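Local coordinates for protein NADP-dependent alcohol dehydrogenase 6 (Saccharomyces cerevisiae, PDB 1PIW) that reduces a broad range of aromatic and aliphatic aldehydes to alcohols with NADPH, as a zinc-containing medium-chain alcohol dehydrogenase working as a homodimer, at residues D33-I38 with R140-F145; I40-V45 with T350-D355. All blocks are in the same frame, centred on the assembly; numbering follows the deposited sequence.

Both contacts draw on one long strand, 35-45, which is broken at a bulge around Glu41 and Ala42. Contact 1 pairs its beginning with strand 138-142 and contact 2 pairs its end with strand 348-352; both neighbours run antiparallel to it in the same mixed sheet. Their centres lie about 19 Å apart. Along the chain the segments alternate: 33-38, 40-45, 140-145, then 350-355, and between the last two the chain builds the parallel sheet whose strands lie between 182 and 298. Contact 1 stays within the GroES-like part of the subunit, whereas contact 2 brings the C-terminal part of the chain back onto it, close to the catalytic zinc and the NADP.

Contact 1 (D33-I38 with R140-F145); sequences DHDIDI and RVHEHF
Asp37 and Arg140 face each other on neighbouring antiparallel strands of the GroES-like domain and join in a side-on, two-pronged salt bridge. Arg140 NE donates to Asp37 OD1 at 2.7 Å and Arg140 NH2 to Asp37 OD2 at 2.5 Å, each meeting a syn lone pair. Carboxylate and guanidinium are nearly coplanar, 8° apart, which lets both bonds run nearly straight. A bend in the arginine chain at chi3 (-61°) turns NE to Asp37 OD1. Arginine suits this place because NE and NH2 match the spacing of two carboxylate oxygens; its NH1 is taken by the carbonyl of Lys29.

At the other end of the pairing His34 lies beside His142, both pointing the same way. His34 CB sits over the centre of the His142 ring, 3.8 Å from the centroid, a CH-pi contact, while the two rings are slid apart and barely overlap. His142 CG is anti to its backbone N (chi1 177°), and ND1 accepts from His144 N in the ring plane, which would fix the ring's rotation. Here too Glu143 N donates to His34 O at 2.9 Å. Ile36 CD1 packs on Glu143 CB, and Glu143 OE2 is hydrogen-bonded to the Ser81 and Ser83 hydroxyls and to Asn82 N. Asp35, paired across from His142, has OD2 in a salt bridge with Lys29 NZ and hydrogen-bonded to Tyr32 N.

Between these ends Ile36 and Val141 form a hydrogen-bonded pair, beta-branched residues suited to a buried strand face.

Strand 70-77 flanks strand 35-45 opposite strand 138-142, with Val74 and Leu77 against Ile36, while Val93 of strand 90-93 and Val97 of strand 96-98 pack on Val141.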
ATOM      1  N   ASP A  33      -9.557   8.870  37.272  1.00 50.61           N
ATOM      2  CA  ASP A  33     -10.472   9.983  37.027  1.00 52.17           C
ATOM      3  C   ASP A  33     -11.490   9.876  35.895  1.00 51.41           C
ATOM      4  O   ASP A  33     -12.590  10.420  36.009  1.00 50.08           O
ATOM      5  CB  ASP A  33      -9.642  11.254  36.884  1.00 55.14           C
ATOM      6  CG  ASP A  33      -8.826  11.551  38.135  1.00 58.56           C
ATOM      7  OD1 ASP A  33      -7.764  12.208  38.022  1.00 62.46           O
ATOM      8  OD2 ASP A  33      -9.251  11.135  39.239  1.00 57.97           O
ATOM      9  N   HIS A  34     -11.135   9.177  34.818  1.00 51.63           N
ATOM     10  CA  HIS A  34     -12.034   9.011  33.675  1.00 51.00           C
ATOM     11  C   HIS A  34     -12.502   7.565  33.499  1.00 49.98           C
ATOM     12  O   HIS A  34     -13.416   7.299  32.719  1.00 50.45           O
ATOM     13  CB  HIS A  34     -11.345   9.476  32.388  1.00 52.05           C
ATOM     14  CG  HIS A  34     -10.924  10.911  32.414  1.00 54.30           C
ATOM     15  ND1 HIS A  34     -11.805  11.951  32.203  1.00 55.37           N
ATOM     16  CD2 HIS A  34      -9.718  11.483  32.652  1.00 55.10           C
ATOM     17  CE1 HIS A  34     -11.160  13.100  32.311  1.00 55.89           C
ATOM     18  NE2 HIS A  34      -9.893  12.844  32.583  1.00 55.86           N
ATOM     19  N   ASP A  35     -11.885   6.627  34.211  1.00 47.69           N
ATOM     20  CA  ASP A  35     -12.289   5.236  34.078  1.00 46.68           C
ATOM     21  C   ASP A  35     -13.774   5.065  34.386  1.00 46.66           C
ATOM     22  O   ASP A  35     -14.385   5.886  35.063  1.00 46.94           O
ATOM     23  CB  ASP A  35     -11.478   4.329  35.008  1.00 46.51           C
ATOM     24  CG  ASP A  35      -9.988   4.383  34.735  1.00 47.80           C
ATOM     25  OD1 ASP A  35      -9.591   4.589  33.566  1.00 50.89           O
ATOM     26  OD2 ASP A  35      -9.209   4.195  35.690  1.00 45.53           O
ATOM     27  N   ILE A  36     -14.340   3.980  33.874  1.00 46.86           N
ATOM     28  CA  ILE A  36     -15.744   3.642  34.069  1.00 46.11           C
ATOM     29  C   ILE A  36     -15.840   2.153  34.370  1.00 46.53           C
ATOM     30  O   ILE A  36     -15.091   1.356  33.817  1.00 47.77           O
ATOM     31  CB  ILE A  36     -16.561   3.935  32.797  1.00 44.85           C
ATOM     32  CG1 ILE A  36     -16.720   5.439  32.636  1.00 44.51           C
ATOM     33  CG2 ILE A  36     -17.910   3.236  32.852  1.00 42.77           C
ATOM     34  CD1 ILE A  36     -17.526   5.822  31.435  1.00 45.95           C
ATOM     35  N   ASP A  37     -16.746   1.775  35.258  1.00 46.33           N
ATOM     36  CA  ASP A  37     -16.911   0.372  35.575  1.00 46.25           C
ATOM     37  C   ASP A  37     -18.146  -0.168  34.889  1.00 47.22           C
ATOM     38  O   ASP A  37     -19.242   0.391  34.992  1.00 48.47           O
ATOM     39  CB  ASP A  37     -16.979   0.156  37.084  1.00 44.59           C
ATOM     40  CG  ASP A  37     -15.613  -0.077  37.682  1.00 45.30           C
ATOM     41  OD1 ASP A  37     -14.623   0.302  37.027  1.00 45.56           O
ATOM     42  OD2 ASP A  37     -15.512  -0.630  38.792  1.00 45.54           O
ATOM     43  N   ILE A  38     -17.946  -1.263  34.170  1.00 47.04           N
ATOM     44  CA  ILE A  38     -19.013  -1.905  33.435  1.00 45.68           C
ATOM     45  C   ILE A  38     -19.261  -3.324  33.933  1.00 45.65           C
ATOM     46  O   ILE A  38     -18.332  -4.119  34.098  1.00 43.23           O
ATOM     47  CB  ILE A  38     -18.668  -1.935  31.929  1.00 44.90           C
ATOM     48  CG1 ILE A  38     -18.542  -0.500  31.417  1.00 42.99           C
ATOM     49  CG2 ILE A  38     -19.727  -2.699  31.154  1.00 43.56           C
ATOM     50  CD1 ILE A  38     -17.618  -0.346  30.261  1.00 43.18           C
ATOM     51  N   ARG A 140     -12.994  -2.493  33.894  1.00 37.46           N
ATOM     52  CA  ARG A 140     -12.723  -1.110  34.260  1.00 38.36           C
ATOM     53  C   ARG A 140     -12.037  -0.459  33.082  1.00 38.18           C
ATOM     54  O   ARG A 140     -10.897  -0.798  32.763  1.00 38.63           O
ATOM     55  CB  ARG A 140     -11.818  -1.076  35.485  1.00 39.97           C
ATOM     56  CG  ARG A 140     -11.386   0.303  35.922  1.00 43.09           C
ATOM     57  CD  ARG A 140     -11.077   0.304  37.409  1.00 42.64           C
ATOM     58  NE  ARG A 140     -12.259  -0.067  38.170  1.00 42.64           N
ATOM     59  CZ  ARG A 140     -12.229  -0.488  39.425  1.00 44.16           C
ATOM     60  NH1 ARG A 140     -11.069  -0.594  40.055  1.00 45.32           N
ATOM     61  NH2 ARG A 140     -13.356  -0.790  40.049  1.00 43.93           N
ATOM     62  N   VAL A 141     -12.733   0.483  32.447  1.00 37.92           N
ATOM     63  CA  VAL A 141     -12.218   1.143  31.255  1.00 38.61           C
ATOM     64  C   VAL A 141     -12.413   2.650  31.193  1.00 39.48           C
ATOM     65  O   VAL A 141     -13.485   3.157  31.512  1.00 40.22           O
ATOM     66  CB  VAL A 141     -12.882   0.548  30.005  1.00 37.96           C
ATOM     67  CG1 VAL A 141     -12.208   1.058  28.753  1.00 36.98           C
ATOM     68  CG2 VAL A 141     -12.840  -0.953  30.074  1.00 38.37           C
ATOM     69  N   HIS A 142     -11.369   3.353  30.759  1.00 40.05           N
ATOM     70  CA  HIS A 142     -11.400   4.808  30.596  1.00 40.68           C
ATOM     71  C   HIS A 142     -12.591   5.116  29.672  1.00 40.68           C
ATOM     72  O   HIS A 142     -12.733   4.502  28.611  1.00 41.22           O
ATOM     73  CB  HIS A 142     -10.075   5.244  29.967  1.00 41.90           C
ATOM     74  CG  HIS A 142      -9.973   6.705  29.671  1.00 42.99           C
ATOM     75  ND1 HIS A 142     -10.922   7.385  28.941  1.00 44.74           N
ATOM     76  CD2 HIS A 142      -8.986   7.597  29.925  1.00 45.35           C
ATOM     77  CE1 HIS A 142     -10.522   8.633  28.757  1.00 45.95           C
ATOM     78  NE2 HIS A 142      -9.349   8.788  29.343  1.00 44.69           N
ATOM     79  N   GLU A 143     -13.444   6.056  30.078  1.00 40.01           N
ATOM     80  CA  GLU A 143     -14.648   6.407  29.315  1.00 38.14           C
ATOM     81  C   GLU A 143     -14.477   6.677  27.834  1.00 36.69           C
ATOM     82  O   GLU A 143     -15.383   6.414  27.053  1.00 36.54           O
ATOM     83  CB  GLU A 143     -15.330   7.616  29.928  1.00 38.19           C
ATOM     84  CG  GLU A 143     -14.532   8.879  29.786  1.00 42.63           C
ATOM     85  CD  GLU A 143     -15.272  10.087  30.312  1.00 46.47           C
ATOM     86  OE1 GLU A 143     -14.696  11.193  30.278  1.00 47.98           O
ATOM     87  OE2 GLU A 143     -16.432   9.933  30.762  1.00 48.54           O
ATOM     88  N   HIS A 144     -13.333   7.214  27.436  1.00 35.29           N
ATOM     89  CA  HIS A 144     -13.131   7.505  26.031  1.00 35.69           C
ATOM     90  C   HIS A 144     -13.298   6.277  25.169  1.00 37.54           C
ATOM     91  O   HIS A 144     -13.597   6.392  23.984  1.00 38.06           O
ATOM     92  CB  HIS A 144     -11.740   8.059  25.767  1.00 35.40           C
ATOM     93  CG  HIS A 144     -11.452   8.267  24.310  1.00 36.48           C
ATOM     94  ND1 HIS A 144     -11.770   9.432  23.646  1.00 38.18           N
ATOM     95  CD2 HIS A 144     -10.934   7.436  23.377  1.00 36.14           C
ATOM     96  CE1 HIS A 144     -11.460   9.309  22.368  1.00 36.35           C
ATOM     97  NE2 HIS A 144     -10.951   8.107  22.178  1.00 35.89           N
ATOM     98  N   PHE A 145     -13.094   5.102  25.760  1.00 39.55           N
ATOM     99  CA  PHE A 145     -13.176   3.855  25.015  1.00 38.88           C
ATOM    100  C   PHE A 145     -14.408   3.040  25.262  1.00 37.52           C
ATOM    101  O   PHE A 145     -14.430   1.844  25.003  1.00 38.88           O
ATOM    102  CB  PHE A 145     -11.936   3.006  25.279  1.00 40.79           C
ATOM    103  CG  PHE A 145     -10.678   3.598  24.708  1.00 44.08           C
ATOM    104  CD1 PHE A 145      -9.988   4.593  25.390  1.00 44.70           C
ATOM    105  CD2 PHE A 145     -10.217   3.204  23.457  1.00 45.72           C
ATOM    106  CE1 PHE A 145      -8.857   5.189  24.831  1.00 44.59           C
ATOM    107  CE2 PHE A 145      -9.091   3.793  22.895  1.00 45.70           C
ATOM    108  CZ  PHE A 145      -8.411   4.788  23.583  1.00 45.36           C
TER

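Contact 2 (I40-V45 with T350-D355); sequences IEACGV and TLVGYD
Tyr354 sets its ring beside the backbone of segment 40-45, just where that chain turns a corner, and Ile40 closes over one face of it. Ile40 CG2 stands 3.9 Å from the ring centroid and 14° off the normal, a CH-pi contact offset toward the rim, the two side chains crossing obliquely. A branched residue suits the place: chi1 of -46° sets CG1 beside the backbone N and CG2 anti to it, presenting that methyl to the ring. Tyr354 CD2 approaches Glu41 C at 3.5 Å, the ring extends past Ala42 to the CB of Cys43, and Leu351 O lies at its edge, in plane. The phenol oxygen bonds to the carbonyl of Gly134, so a buried polar group at the tip has its mate. Replacing Tyr354 by an alanine would probably leave a gap beneath Ile40 and beside the CB of Cys43, and the carbonyl of Gly134 without this donor.

Beyond the ring the strands pair in antiparallel fashion. Cys43 N donates to Leu351 O at 3.0 Å, and Leu351 N returns a bond to Cys43 O at 2.7 Å. Next to them, Gly44 faces Thr350; a side chain on the glycine would point to the face carrying Thr350, whose hydroxyl bonds to His156 O. Val45 and Leu351 cross at about a right angle, CG2 of the valine 3.8 Å from CG of the leucine, two branched apolar chains suited to a buried site. Strand 35-45 leads into Cys46, a catalytic zinc ligand, and Arg348, starting strand 348-352, binds NADP.

Glu41 and Ala42 both face Val71 of strand 70-77, a classic beta bulge. On the other flank strand 323-327 runs parallel to strand 348-352, and helix 330-342 packs Ala336 and Met340 on Val45 and Val333 on Leu351.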
ATOM      1  N   ILE A  40     -20.483  -6.618  32.894  1.00 45.62           N
ATOM      2  CA  ILE A  40     -20.705  -7.260  31.614  1.00 43.49           C
ATOM      3  C   ILE A  40     -21.974  -8.087  31.540  1.00 42.99           C
ATOM      4  O   ILE A  40     -22.479  -8.572  32.539  1.00 41.48           O
ATOM      5  CB  ILE A  40     -19.512  -8.146  31.249  1.00 43.24           C
ATOM      6  CG1 ILE A  40     -18.206  -7.390  31.507  1.00 43.70           C
ATOM      7  CG2 ILE A  40     -19.582  -8.521  29.783  1.00 43.88           C
ATOM      8  CD1 ILE A  40     -16.950  -8.215  31.284  1.00 43.94           C
ATOM      9  N   GLU A  41     -22.485  -8.234  30.329  1.00 44.51           N
ATOM     10  CA  GLU A  41     -23.690  -9.007  30.093  1.00 46.04           C
ATOM     11  C   GLU A  41     -23.504  -9.876  28.847  1.00 45.70           C
ATOM     12  O   GLU A  41     -24.296 -10.792  28.588  1.00 45.80           O
ATOM     13  CB  GLU A  41     -24.885  -8.069  29.918  1.00 48.23           C
ATOM     14  CG  GLU A  41     -24.795  -7.165  28.704  1.00 51.18           C
ATOM     15  CD  GLU A  41     -25.990  -6.240  28.572  1.00 51.61           C
ATOM     16  OE1 GLU A  41     -26.109  -5.293  29.380  1.00 52.55           O
ATOM     17  OE2 GLU A  41     -26.813  -6.468  27.662  1.00 52.12           O
ATOM     18  N   ALA A  42     -22.456  -9.575  28.079  1.00 43.62           N
ATOM     19  CA  ALA A  42     -22.128 -10.328  26.873  1.00 41.77           C
ATOM     20  C   ALA A  42     -20.727  -9.968  26.395  1.00 40.89           C
ATOM     21  O   ALA A  42     -20.311  -8.816  26.497  1.00 41.37           O
ATOM     22  CB  ALA A  42     -23.134 -10.039  25.777  1.00 39.58           C
ATOM     23  N   CYS A  43     -19.992 -10.957  25.892  1.00 38.96           N
ATOM     24  CA  CYS A  43     -18.651 -10.719  25.373  1.00 35.87           C
ATOM     25  C   CYS A  43     -18.384 -11.626  24.189  1.00 34.97           C
ATOM     26  O   CYS A  43     -18.772 -12.790  24.182  1.00 33.58           O
ATOM     27  CB  CYS A  43     -17.587 -10.966  26.435  1.00 35.97           C
ATOM     28  SG  CYS A  43     -15.916 -10.613  25.831  1.00 34.33           S
ATOM     29  N   GLY A  44     -17.707 -11.086  23.188  1.00 34.77           N
ATOM     30  CA  GLY A  44     -17.413 -11.867  22.008  1.00 34.32           C
ATOM     31  C   GLY A  44     -16.078 -12.579  22.045  1.00 34.78           C
ATOM     32  O   GLY A  44     -15.052 -12.015  22.458  1.00 34.96           O
ATOM     33  N   VAL A  45     -16.102 -13.838  21.618  1.00 33.93           N
ATOM     34  CA  VAL A  45     -14.900 -14.656  21.545  1.00 31.44           C
ATOM     35  C   VAL A  45     -14.212 -14.296  20.224  1.00 29.82           C
ATOM     36  O   VAL A  45     -14.708 -14.594  19.146  1.00 28.95           O
ATOM     37  CB  VAL A  45     -15.240 -16.161  21.564  1.00 30.28           C
ATOM     38  CG1 VAL A  45     -13.964 -16.982  21.546  1.00 31.04           C
ATOM     39  CG2 VAL A  45     -16.050 -16.490  22.800  1.00 28.74           C
ATOM     40  N   THR A 350     -20.476 -15.720  21.307  1.00 41.51           N
ATOM     41  CA  THR A 350     -20.665 -14.614  22.226  1.00 40.17           C
ATOM     42  C   THR A 350     -21.054 -15.204  23.562  1.00 39.43           C
ATOM     43  O   THR A 350     -22.132 -15.765  23.706  1.00 39.37           O
ATOM     44  CB  THR A 350     -21.758 -13.636  21.804  1.00 39.42           C
ATOM     45  OG1 THR A 350     -21.405 -13.007  20.566  1.00 39.79           O
ATOM     46  CG2 THR A 350     -21.906 -12.568  22.872  1.00 37.13           C
ATOM     47  N   LEU A 351     -20.155 -15.099  24.531  1.00 39.33           N
ATOM     48  CA  LEU A 351     -20.413 -15.604  25.869  1.00 38.45           C
ATOM     49  C   LEU A 351     -21.535 -14.762  26.449  1.00 38.03           C
ATOM     50  O   LEU A 351     -21.511 -13.534  26.356  1.00 37.66           O
ATOM     51  CB  LEU A 351     -19.152 -15.481  26.727  1.00 38.86           C
ATOM     52  CG  LEU A 351     -17.925 -16.184  26.135  1.00 39.20           C
ATOM     53  CD1 LEU A 351     -16.687 -15.888  26.948  1.00 37.52           C
ATOM     54  CD2 LEU A 351     -18.189 -17.669  26.072  1.00 39.77           C
ATOM     55  N   VAL A 352     -22.525 -15.428  27.032  1.00 38.35           N
ATOM     56  CA  VAL A 352     -23.680 -14.752  27.613  1.00 39.52           C
ATOM     57  C   VAL A 352     -24.005 -15.347  28.979  1.00 40.40           C
ATOM     58  O   VAL A 352     -23.193 -16.060  29.543  1.00 40.79           O
ATOM     59  CB  VAL A 352     -24.909 -14.887  26.685  1.00 38.17           C
ATOM     60  CG1 VAL A 352     -24.711 -14.077  25.435  1.00 37.02           C
ATOM     61  CG2 VAL A 352     -25.105 -16.325  26.304  1.00 39.26           C
ATOM     62  N   GLY A 353     -25.185 -15.055  29.510  1.00 42.43           N
ATOM     63  CA  GLY A 353     -25.547 -15.593  30.807  1.00 46.48           C
ATOM     64  C   GLY A 353     -24.495 -15.273  31.849  1.00 50.03           C
ATOM     65  O   GLY A 353     -24.046 -16.148  32.586  1.00 50.48           O
ATOM     66  N   TYR A 354     -24.102 -14.006  31.903  1.00 53.56           N
ATOM     67  CA  TYR A 354     -23.093 -13.532  32.849  1.00 57.37           C
ATOM     68  C   TYR A 354     -23.612 -13.406  34.288  1.00 61.10           C
ATOM     69  O   TYR A 354     -22.881 -13.638  35.246  1.00 61.72           O
ATOM     70  CB  TYR A 354     -22.560 -12.166  32.388  1.00 55.23           C
ATOM     71  CG  TYR A 354     -21.325 -12.210  31.513  1.00 50.89           C
ATOM     72  CD1 TYR A 354     -20.064 -12.080  32.067  1.00 49.44           C
ATOM     73  CD2 TYR A 354     -21.423 -12.380  30.137  1.00 48.95           C
ATOM     74  CE1 TYR A 354     -18.920 -12.117  31.278  1.00 49.42           C
ATOM     75  CE2 TYR A 354     -20.282 -12.419  29.336  1.00 49.03           C
ATOM     76  CZ  TYR A 354     -19.026 -12.285  29.914  1.00 49.00           C
ATOM     77  OH  TYR A 354     -17.871 -12.310  29.147  1.00 46.26           O
ATOM     78  N   ASP A 355     -24.877 -13.032  34.434  1.00 65.61           N
ATOM     79  CA  ASP A 355     -25.467 -12.846  35.752  1.00 68.94           C
ATOM     80  C   ASP A 355     -25.795 -14.144  36.472  1.00 70.78           C
ATOM     81  O   ASP A 355     -25.835 -14.171  37.700  1.00 72.01           O
ATOM     82  CB  ASP A 355     -26.723 -11.986  35.634  1.00 70.27           C
ATOM     83  CG  ASP A 355     -27.703 -12.530  34.610  1.00 72.87           C
ATOM     84  OD1 ASP A 355     -28.692 -11.829  34.311  1.00 74.67           O
ATOM     85  OD2 ASP A 355     -27.486 -13.657  34.105  1.00 72.63           O
TER